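Local coordinates for protein rhamnonate dehydratase (Gibberella zeae PH-1, PDB 3FXG) that probably catalyses the magnesium-dependent dehydration of L-rhamnonate, as a lyase of the enolase superfamily, at residues L251-T256 and G274-S279; D257-I262 and R290-I295. All blocks are in the same frame, centred on the assembly; numbering follows the deposited sequence.

Contact 1 of 2, residues L251-T256 and G274-S279; sequences LSPDDT and GEHEYS. With MG (magnesium ion), chain I.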
ATOM      1  N   LEU A 251      -6.170 -20.585  13.010  1.00 11.57           N
ATOM      2  CA  LEU A 251      -5.967 -20.981  11.622  1.00 11.22           C
ATOM      3  C   LEU A 251      -4.868 -22.008  11.399  1.00 12.32           C
ATOM      4  O   LEU A 251      -4.036 -22.266  12.273  1.00 12.98           O
ATOM      5  CB  LEU A 251      -5.641 -19.747  10.776  1.00 11.77           C
ATOM      6  CG  LEU A 251      -6.593 -18.551  10.886  1.00 11.64           C
ATOM      7  CD1 LEU A 251      -6.078 -17.410  10.005  1.00 10.39           C
ATOM      8  CD2 LEU A 251      -7.992 -18.964  10.465  1.00  8.28           C
ATOM      9  N   SER A 252      -4.883 -22.599  10.210  1.00 11.46           N
ATOM     10  CA  SER A 252      -3.857 -23.549   9.819  1.00 10.59           C
ATOM     11  C   SER A 252      -2.553 -22.756   9.765  1.00 10.93           C
ATOM     12  O   SER A 252      -2.565 -21.564   9.457  1.00 10.46           O
ATOM     13  CB  SER A 252      -4.158 -24.098   8.421  1.00 10.37           C
ATOM     14  OG  SER A 252      -2.990 -24.639   7.833  1.00 11.67           O
ATOM     15  N   PRO A 253      -1.415 -23.394  10.090  1.00 11.13           N
ATOM     16  CA  PRO A 253      -0.135 -22.680  10.043  1.00 11.01           C
ATOM     17  C   PRO A 253       0.192 -22.220   8.614  1.00 12.13           C
ATOM     18  O   PRO A 253       1.071 -21.380   8.416  1.00 12.67           O
ATOM     19  CB  PRO A 253       0.859 -23.720  10.557  1.00 12.60           C
ATOM     20  CG  PRO A 253       0.033 -24.514  11.526  1.00 14.29           C
ATOM     21  CD  PRO A 253      -1.264 -24.697  10.764  1.00 12.51           C
ATOM     22  N   ASP A 254      -0.512 -22.775   7.627  1.00 12.08           N
ATOM     23  CA  ASP A 254      -0.303 -22.400   6.225  1.00 12.41           C
ATOM     24  C   ASP A 254      -0.986 -21.082   5.873  1.00 12.54           C
ATOM     25  O   ASP A 254      -0.775 -20.558   4.783  1.00 14.33           O
ATOM     26  CB  ASP A 254      -0.871 -23.453   5.262  1.00 11.95           C
ATOM     27  CG  ASP A 254      -0.030 -24.708   5.176  1.00 13.31           C
ATOM     28  OD1 ASP A 254       1.212 -24.605   5.087  1.00 14.14           O
ATOM     29  OD2 ASP A 254      -0.623 -25.806   5.174  1.00 13.91           O
ATOM     30  N   ASP A 255      -1.810 -20.554   6.775  1.00 12.34           N
ATOM     31  CA  ASP A 255      -2.536 -19.319   6.483  1.00 13.05           C
ATOM     32  C   ASP A 255      -2.432 -18.230   7.550  1.00 13.45           C
ATOM     33  O   ASP A 255      -3.439 -17.663   7.983  1.00 13.79           O
ATOM     34  CB  ASP A 255      -4.014 -19.655   6.202  1.00 12.91           C
ATOM     35  CG  ASP A 255      -4.833 -18.441   5.753  1.00 15.95           C
ATOM     36  OD1 ASP A 255      -4.268 -17.524   5.117  1.00 13.69           O
ATOM     37  OD2 ASP A 255      -6.055 -18.415   6.022  1.00 16.02           O
ATOM     38  N   THR A 256      -1.212 -17.925   7.972  1.00 13.18           N
ATOM     39  CA  THR A 256      -1.029 -16.871   8.961  1.00 13.29           C
ATOM     40  C   THR A 256      -1.457 -15.530   8.349  1.00 13.10           C
ATOM     41  O   THR A 256      -1.795 -14.586   9.067  1.00 11.40           O
ATOM     42  CB  THR A 256       0.430 -16.832   9.459  1.00 15.39           C
ATOM     43  OG1 THR A 256       0.683 -18.009  10.240  1.00 15.22           O
ATOM     44  CG2 THR A 256       0.679 -15.604  10.330  1.00 16.12           C
ATOM     45  N   GLY A 274       1.764 -20.217  16.408  1.00 11.67           N
ATOM     46  CA  GLY A 274       3.187 -20.455  16.256  1.00 11.51           C
ATOM     47  C   GLY A 274       3.772 -21.794  16.669  1.00 12.33           C
ATOM     48  O   GLY A 274       4.900 -22.094  16.291  1.00 12.05           O
ATOM     49  N   GLU A 275       3.045 -22.610  17.425  1.00 12.42           N
ATOM     50  CA  GLU A 275       3.626 -23.880  17.843  1.00 13.33           C
ATOM     51  C   GLU A 275       3.950 -24.794  16.666  1.00 12.78           C
ATOM     52  O   GLU A 275       4.787 -25.686  16.786  1.00 12.45           O
ATOM     53  CB  GLU A 275       2.733 -24.591  18.866  1.00 15.37           C
ATOM     54  CG  GLU A 275       1.384 -25.067  18.375  1.00 20.26           C
ATOM     55  CD  GLU A 275       0.498 -25.507  19.531  1.00 24.67           C
ATOM     56  OE1 GLU A 275       0.021 -26.666  19.525  1.00 24.29           O
ATOM     57  OE2 GLU A 275       0.286 -24.684  20.451  1.00 25.51           O
ATOM     58  N   HIS A 276       3.312 -24.560  15.524  1.00 11.43           N
ATOM     59  CA  HIS A 276       3.601 -25.372  14.351  1.00 13.01           C
ATOM     60  C   HIS A 276       4.293 -24.588  13.237  1.00 11.44           C
ATOM     61  O   HIS A 276       4.106 -24.866  12.055  1.00 12.30           O
ATOM     62  CB  HIS A 276       2.329 -26.044  13.841  1.00 12.31           C
ATOM     63  CG  HIS A 276       1.733 -27.001  14.825  1.00 15.05           C
ATOM     64  ND1 HIS A 276       0.665 -26.670  15.632  1.00 15.54           N
ATOM     65  CD2 HIS A 276       2.095 -28.257  15.176  1.00 15.44           C
ATOM     66  CE1 HIS A 276       0.395 -27.683  16.438  1.00 17.28           C
ATOM     67  NE2 HIS A 276       1.248 -28.657  16.182  1.00 17.49           N
ATOM     68  N   GLU A 277       5.094 -23.601  13.633  1.00 11.87           N
ATOM     69  CA  GLU A 277       5.867 -22.790  12.694  1.00 10.20           C
ATOM     70  C   GLU A 277       7.342 -23.083  13.008  1.00 11.23           C
ATOM     71  O   GLU A 277       7.670 -23.465  14.131  1.00 10.92           O
ATOM     72  CB  GLU A 277       5.547 -21.304  12.875  1.00 11.18           C
ATOM     73  CG  GLU A 277       6.172 -20.398  11.825  1.00 11.98           C
ATOM     74  CD  GLU A 277       6.009 -20.939  10.410  1.00 14.17           C
ATOM     75  OE1 GLU A 277       6.785 -21.839  10.020  1.00 12.79           O
ATOM     76  OE2 GLU A 277       5.096 -20.472   9.696  1.00 14.53           O
ATOM     77  N   TYR A 278       8.226 -22.902  12.028  1.00 11.47           N
ATOM     78  CA  TYR A 278       9.645 -23.223  12.211  1.00 11.86           C
ATOM     79  C   TYR A 278      10.627 -22.209  11.627  1.00 11.91           C
ATOM     80  O   TYR A 278      10.319 -21.532  10.648  1.00 11.84           O
ATOM     81  CB  TYR A 278       9.940 -24.583  11.568  1.00 12.69           C
ATOM     82  CG  TYR A 278       8.877 -25.634  11.816  1.00 15.15           C
ATOM     83  CD1 TYR A 278       9.063 -26.635  12.768  1.00 14.12           C
ATOM     84  CD2 TYR A 278       7.672 -25.609  11.112  1.00 14.70           C
ATOM     85  CE1 TYR A 278       8.071 -27.586  13.014  1.00 15.68           C
ATOM     86  CE2 TYR A 278       6.676 -26.550  11.352  1.00 17.83           C
ATOM     87  CZ  TYR A 278       6.881 -27.535  12.304  1.00 17.48           C
ATOM     88  OH  TYR A 278       5.891 -28.460  12.538  1.00 20.27           O
ATOM     89  N   SER A 279      11.818 -22.155  12.229  1.00 11.30           N
ATOM     90  CA  SER A 279      12.928 -21.281  11.827  1.00 11.83           C
ATOM     91  C   SER A 279      12.673 -19.789  11.980  1.00 11.69           C
ATOM     92  O   SER A 279      11.530 -19.345  12.100  1.00 13.26           O
ATOM     93  CB  SER A 279      13.351 -21.561  10.378  1.00 12.89           C
ATOM     94  OG  SER A 279      12.615 -20.767   9.460  1.00 15.06           O
TER
HETATM   95 MG    MG I 501      -1.653 -24.535  21.536  1.00 20.55          MG
HETATM   96  O   HOH W   1       2.432 -20.019  10.340  1.00 12.96           O
HETATM   97  O   HOH W   2      -0.853 -25.355  23.738  1.00 18.76           O
HETATM   98  O   HOH W   3      -2.694 -25.300  19.650  1.00 22.76           O

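Contact 2 of 2, residues D257-I262 and R290-I295; sequences DGFALI and RNLDII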
ATOM      1  N   ASP A 257      -1.470 -15.455   7.018  1.00 13.52           N
ATOM      2  CA  ASP A 257      -1.905 -14.233   6.344  1.00 15.28           C
ATOM      3  C   ASP A 257      -3.353 -13.912   6.731  1.00 14.10           C
ATOM      4  O   ASP A 257      -3.768 -12.755   6.722  1.00 13.50           O
ATOM      5  CB  ASP A 257      -1.819 -14.381   4.818  1.00 17.12           C
ATOM      6  CG  ASP A 257      -0.389 -14.511   4.316  1.00 22.70           C
ATOM      7  OD1 ASP A 257       0.507 -13.854   4.883  1.00 22.86           O
ATOM      8  OD2 ASP A 257      -0.162 -15.261   3.341  1.00 27.11           O
ATOM      9  N   GLY A 258      -4.114 -14.948   7.075  1.00 12.64           N
ATOM     10  CA  GLY A 258      -5.504 -14.762   7.454  1.00 12.56           C
ATOM     11  C   GLY A 258      -5.747 -13.929   8.705  1.00 12.66           C
ATOM     12  O   GLY A 258      -6.846 -13.407   8.899  1.00 12.28           O
ATOM     13  N   PHE A 259      -4.743 -13.798   9.563  1.00  9.87           N
ATOM     14  CA  PHE A 259      -4.926 -13.010  10.774  1.00 11.81           C
ATOM     15  C   PHE A 259      -5.149 -11.531  10.487  1.00 12.61           C
ATOM     16  O   PHE A 259      -5.700 -10.812  11.316  1.00 10.47           O
ATOM     17  CB  PHE A 259      -3.748 -13.218  11.726  1.00 12.53           C
ATOM     18  CG  PHE A 259      -3.815 -14.521  12.463  1.00 13.84           C
ATOM     19  CD1 PHE A 259      -4.775 -14.719  13.455  1.00 12.39           C
ATOM     20  CD2 PHE A 259      -2.987 -15.581  12.108  1.00 12.91           C
ATOM     21  CE1 PHE A 259      -4.911 -15.958  14.077  1.00 12.97           C
ATOM     22  CE2 PHE A 259      -3.118 -16.828  12.726  1.00 11.48           C
ATOM     23  CZ  PHE A 259      -4.082 -17.015  13.709  1.00 10.42           C
ATOM     24  N   ALA A 260      -4.737 -11.079   9.305  1.00 11.46           N
ATOM     25  CA  ALA A 260      -4.942  -9.684   8.930  1.00 11.85           C
ATOM     26  C   ALA A 260      -6.451  -9.455   8.811  1.00 12.10           C
ATOM     27  O   ALA A 260      -6.972  -8.399   9.188  1.00 10.63           O
ATOM     28  CB  ALA A 260      -4.261  -9.393   7.599  1.00 14.31           C
ATOM     29  N   LEU A 261      -7.145 -10.461   8.286  1.00 10.62           N
ATOM     30  CA  LEU A 261      -8.590 -10.403   8.113  1.00 11.40           C
ATOM     31  C   LEU A 261      -9.277 -10.551   9.466  1.00 11.03           C
ATOM     32  O   LEU A 261     -10.278  -9.887   9.747  1.00 10.51           O
ATOM     33  CB  LEU A 261      -9.051 -11.522   7.174  1.00 11.48           C
ATOM     34  CG  LEU A 261      -8.458 -11.530   5.761  1.00 12.76           C
ATOM     35  CD1 LEU A 261      -8.808 -12.844   5.074  1.00 14.44           C
ATOM     36  CD2 LEU A 261      -8.994 -10.348   4.964  1.00 13.25           C
ATOM     37  N   ILE A 262      -8.741 -11.426  10.307  1.00 11.04           N
ATOM     38  CA  ILE A 262      -9.318 -11.631  11.629  1.00 10.52           C
ATOM     39  C   ILE A 262      -9.196 -10.356  12.460  1.00 11.65           C
ATOM     40  O   ILE A 262     -10.134  -9.972  13.161  1.00 13.21           O
ATOM     41  CB  ILE A 262      -8.634 -12.816  12.355  1.00 11.48           C
ATOM     42  CG1 ILE A 262      -9.051 -14.135  11.690  1.00 11.09           C
ATOM     43  CG2 ILE A 262      -9.033 -12.838  13.825  1.00 13.25           C
ATOM     44  CD1 ILE A 262      -8.350 -15.354  12.250  1.00 10.92           C
ATOM     45  N   ARG A 290       2.275  -7.311  12.813  1.00 13.64           N
ATOM     46  CA  ARG A 290       1.911  -7.273  14.222  1.00 14.73           C
ATOM     47  C   ARG A 290       0.424  -7.635  14.384  1.00 15.45           C
ATOM     48  O   ARG A 290      -0.333  -6.943  15.070  1.00 15.53           O
ATOM     49  CB  ARG A 290       2.215  -5.873  14.781  1.00 16.32           C
ATOM     50  CG  ARG A 290       2.280  -5.765  16.302  1.00 23.00           C
ATOM     51  CD  ARG A 290       3.641  -5.240  16.820  1.00 18.93           C
ATOM     52  NE  ARG A 290       4.083  -3.991  16.194  1.00 16.30           N
ATOM     53  CZ  ARG A 290       4.434  -2.890  16.859  1.00 17.11           C
ATOM     54  NH1 ARG A 290       4.829  -1.808  16.199  1.00 15.19           N
ATOM     55  NH2 ARG A 290       4.374  -2.855  18.184  1.00 14.53           N
ATOM     56  N   ASN A 291       0.016  -8.725  13.738  1.00 13.30           N
ATOM     57  CA  ASN A 291      -1.364  -9.203  13.811  1.00 13.63           C
ATOM     58  C   ASN A 291      -1.535 -10.310  14.847  1.00 13.60           C
ATOM     59  O   ASN A 291      -2.633 -10.853  15.010  1.00 12.29           O
ATOM     60  CB  ASN A 291      -1.832  -9.718  12.449  1.00 14.79           C
ATOM     61  CG  ASN A 291      -2.043  -8.604  11.451  1.00 15.22           C
ATOM     62  OD1 ASN A 291      -2.670  -7.593  11.764  1.00 14.56           O
ATOM     63  ND2 ASN A 291      -1.530  -8.784  10.243  1.00 15.55           N
ATOM     64  N   LEU A 292      -0.442 -10.655  15.522  1.00 11.96           N
ATOM     65  CA  LEU A 292      -0.464 -11.681  16.560  1.00 13.29           C
ATOM     66  C   LEU A 292       0.077 -11.073  17.849  1.00 13.31           C
ATOM     67  O   LEU A 292       1.167 -10.510  17.876  1.00 13.32           O
ATOM     68  CB  LEU A 292       0.379 -12.888  16.135  1.00 13.59           C
ATOM     69  CG  LEU A 292      -0.221 -13.661  14.956  1.00 13.79           C
ATOM     70  CD1 LEU A 292       0.825 -14.561  14.343  1.00 18.20           C
ATOM     71  CD2 LEU A 292      -1.430 -14.464  15.428  1.00 12.29           C
ATOM     72  N   ASP A 293      -0.704 -11.183  18.916  1.00 13.34           N
ATOM     73  CA  ASP A 293      -0.325 -10.618  20.206  1.00 13.49           C
ATOM     74  C   ASP A 293       0.749 -11.421  20.915  1.00 13.08           C
ATOM     75  O   ASP A 293       1.471 -10.893  21.764  1.00 13.43           O
ATOM     76  CB  ASP A 293      -1.565 -10.512  21.082  1.00 13.60           C
ATOM     77  CG  ASP A 293      -2.622  -9.642  20.456  1.00 14.01           C
ATOM     78  OD1 ASP A 293      -2.648  -8.432  20.756  1.00 15.64           O
ATOM     79  OD2 ASP A 293      -3.406 -10.164  19.640  1.00 13.65           O
ATOM     80  N   ILE A 294       0.848 -12.698  20.563  1.00 10.96           N
ATOM     81  CA  ILE A 294       1.844 -13.586  21.152  1.00 12.14           C
ATOM     82  C   ILE A 294       2.239 -14.667  20.152  1.00 11.61           C
ATOM     83  O   ILE A 294       1.379 -15.229  19.476  1.00 12.23           O
ATOM     84  CB  ILE A 294       1.293 -14.316  22.405  1.00 12.20           C
ATOM     85  CG1 ILE A 294       0.813 -13.310  23.448  1.00 14.90           C
ATOM     86  CG2 ILE A 294       2.378 -15.209  23.010  1.00 13.58           C
ATOM     87  CD1 ILE A 294       0.216 -13.969  24.681  1.00 15.44           C
ATOM     88  N   ILE A 295       3.533 -14.949  20.038  1.00 12.30           N
ATOM     89  CA  ILE A 295       3.963 -16.024  19.154  1.00 12.91           C
ATOM     90  C   ILE A 295       4.382 -17.150  20.090  1.00 13.61           C
ATOM     91  O   ILE A 295       4.969 -16.904  21.148  1.00 14.52           O
ATOM     92  CB  ILE A 295       5.104 -15.594  18.200  1.00 14.06           C
ATOM     93  CG1 ILE A 295       6.338 -15.143  18.976  1.00 14.54           C
ATOM     94  CG2 ILE A 295       4.595 -14.480  17.288  1.00 13.84           C
ATOM     95  CD1 ILE A 295       7.533 -14.858  18.072  1.00 14.93           C
TER

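Contact 1 of 2, residues L251-T256 and G274-S279
P253 and H276 mark the closest approach of two irregular loops, their CA atoms 6.3 Å apart. G274 to E277 form a type I beta turn, closed by the E277 N to G274 O bond, while 251-256 is held by D255 N bonded to S252 O and by an ST turn in which S252 OG accepts from D254 N. The direct contact is small and apolar: P253 CG packs at 3.6 Å against H276 CB, the two side chains lying side by side and pointing the same way. Beyond CB the imidazole leads away from the proline, with CG anti to the carbonyl carbon (chi1 -63°), and its ND1 is hydrogen-bonded to E249.

Both loops follow parallel strands, 246-248 and 270-273, of the modified TIM barrel, (beta/alpha)7beta, of the enolase superfamily, and the second carries a metal ligand. E275 OE2 binds the magnesium ion at 2.2 Å, reaching it through a chain extended beyond CG; D222, E248 and waters 2 and 3 also bind the ion.

Polar contact between the loops runs through water 1. It donates to P253 O (2.7 Å) and to E277 OE2 (2.8 Å) and accepts from T256 OG1 (2.7 Å), bridging the two loops. The second oxygen, E277 OE1, takes the Y278 N-H through its anti lone pair at 2.7 Å and forms a salt bridge with K126, which should help fix the rotation of the carboxylate. On the subunit interface, D254 pairs with R125 of the second subunit, whose guanidinium also donates to H276 O.

Contact 2 of 2, residues D257-I262 and R290-I295
F259, near the start of helix 259-265, and N291, in the loop before strand 294-295, bring the two backbones to their closest approach, with CA atoms 6.0 Å apart. D257 and G258 lead into the helix with their carbonyls: D257 O accepts from A260 N, and G258 O from I262 N and, weakly, from L261 N. The D257 carboxylate forms salt bridges with K285 and R284 of the second subunit.

F259 carries the largest share of the packing. Its CB meets N291 CB at 4.1 Å, and beyond it the phenyl ring offers one face to L292, whose CD2 methyl sits over the ring centre in a CH-pi contact, 3.7 Å from the centroid and 6° off the normal. All six ring carbons therefore lie at nearly equal distances from this one branch, from 3.8 Å at F259 CG to 4.1 Å at F259 CZ. The two side chains cross at about a right angle. L292 delivers the methyl with its CG anti to the carbonyl carbon (chi1 -68°), and it also packs on T273 and on L286 of helix 279-287.

A260, at the exposed margin, meets the amide of N291: ND2 lies 3.8 Å from both A260 CA and A260 CB, a van der Waals contact. The other amide atom, N291 OD1, accepts from R264 of the fourth subunit, which probably helps to set the orientation of the group. N291 O is buried here and has no hydrogen-bonding partner in the model.

Helix 259-265, which follows strand 246-248, thus packs on the loop leading to strand 294-295, an arrangement belonging to the helical layer around the modified TIM barrel of the enolase superfamily.

Overall arrangement
The segments alternate along the chain, 251-256 and 257-262 being followed by 274-279 and then 290-295, so the two contacts interlock within the C-terminal barrel domain. Their centres are 11 Å apart. Residues 251-262 run unbroken from the loop after strand 246-248 into helix 259-265, while 274-279 and 290-295 flank helix 279-287. The contacts also touch directly: L251 CD1 packs on G258 CA at 3.7 Å, and T256 CG2 lies 4.1 Å from L292 CD1. Contact 1 holds E275 of the magnesium site, its centre about 13 Å from the chain centre against about 20 Å for contact 2, which lies among helices 259-265 and 279-287. Both have partners on other subunits.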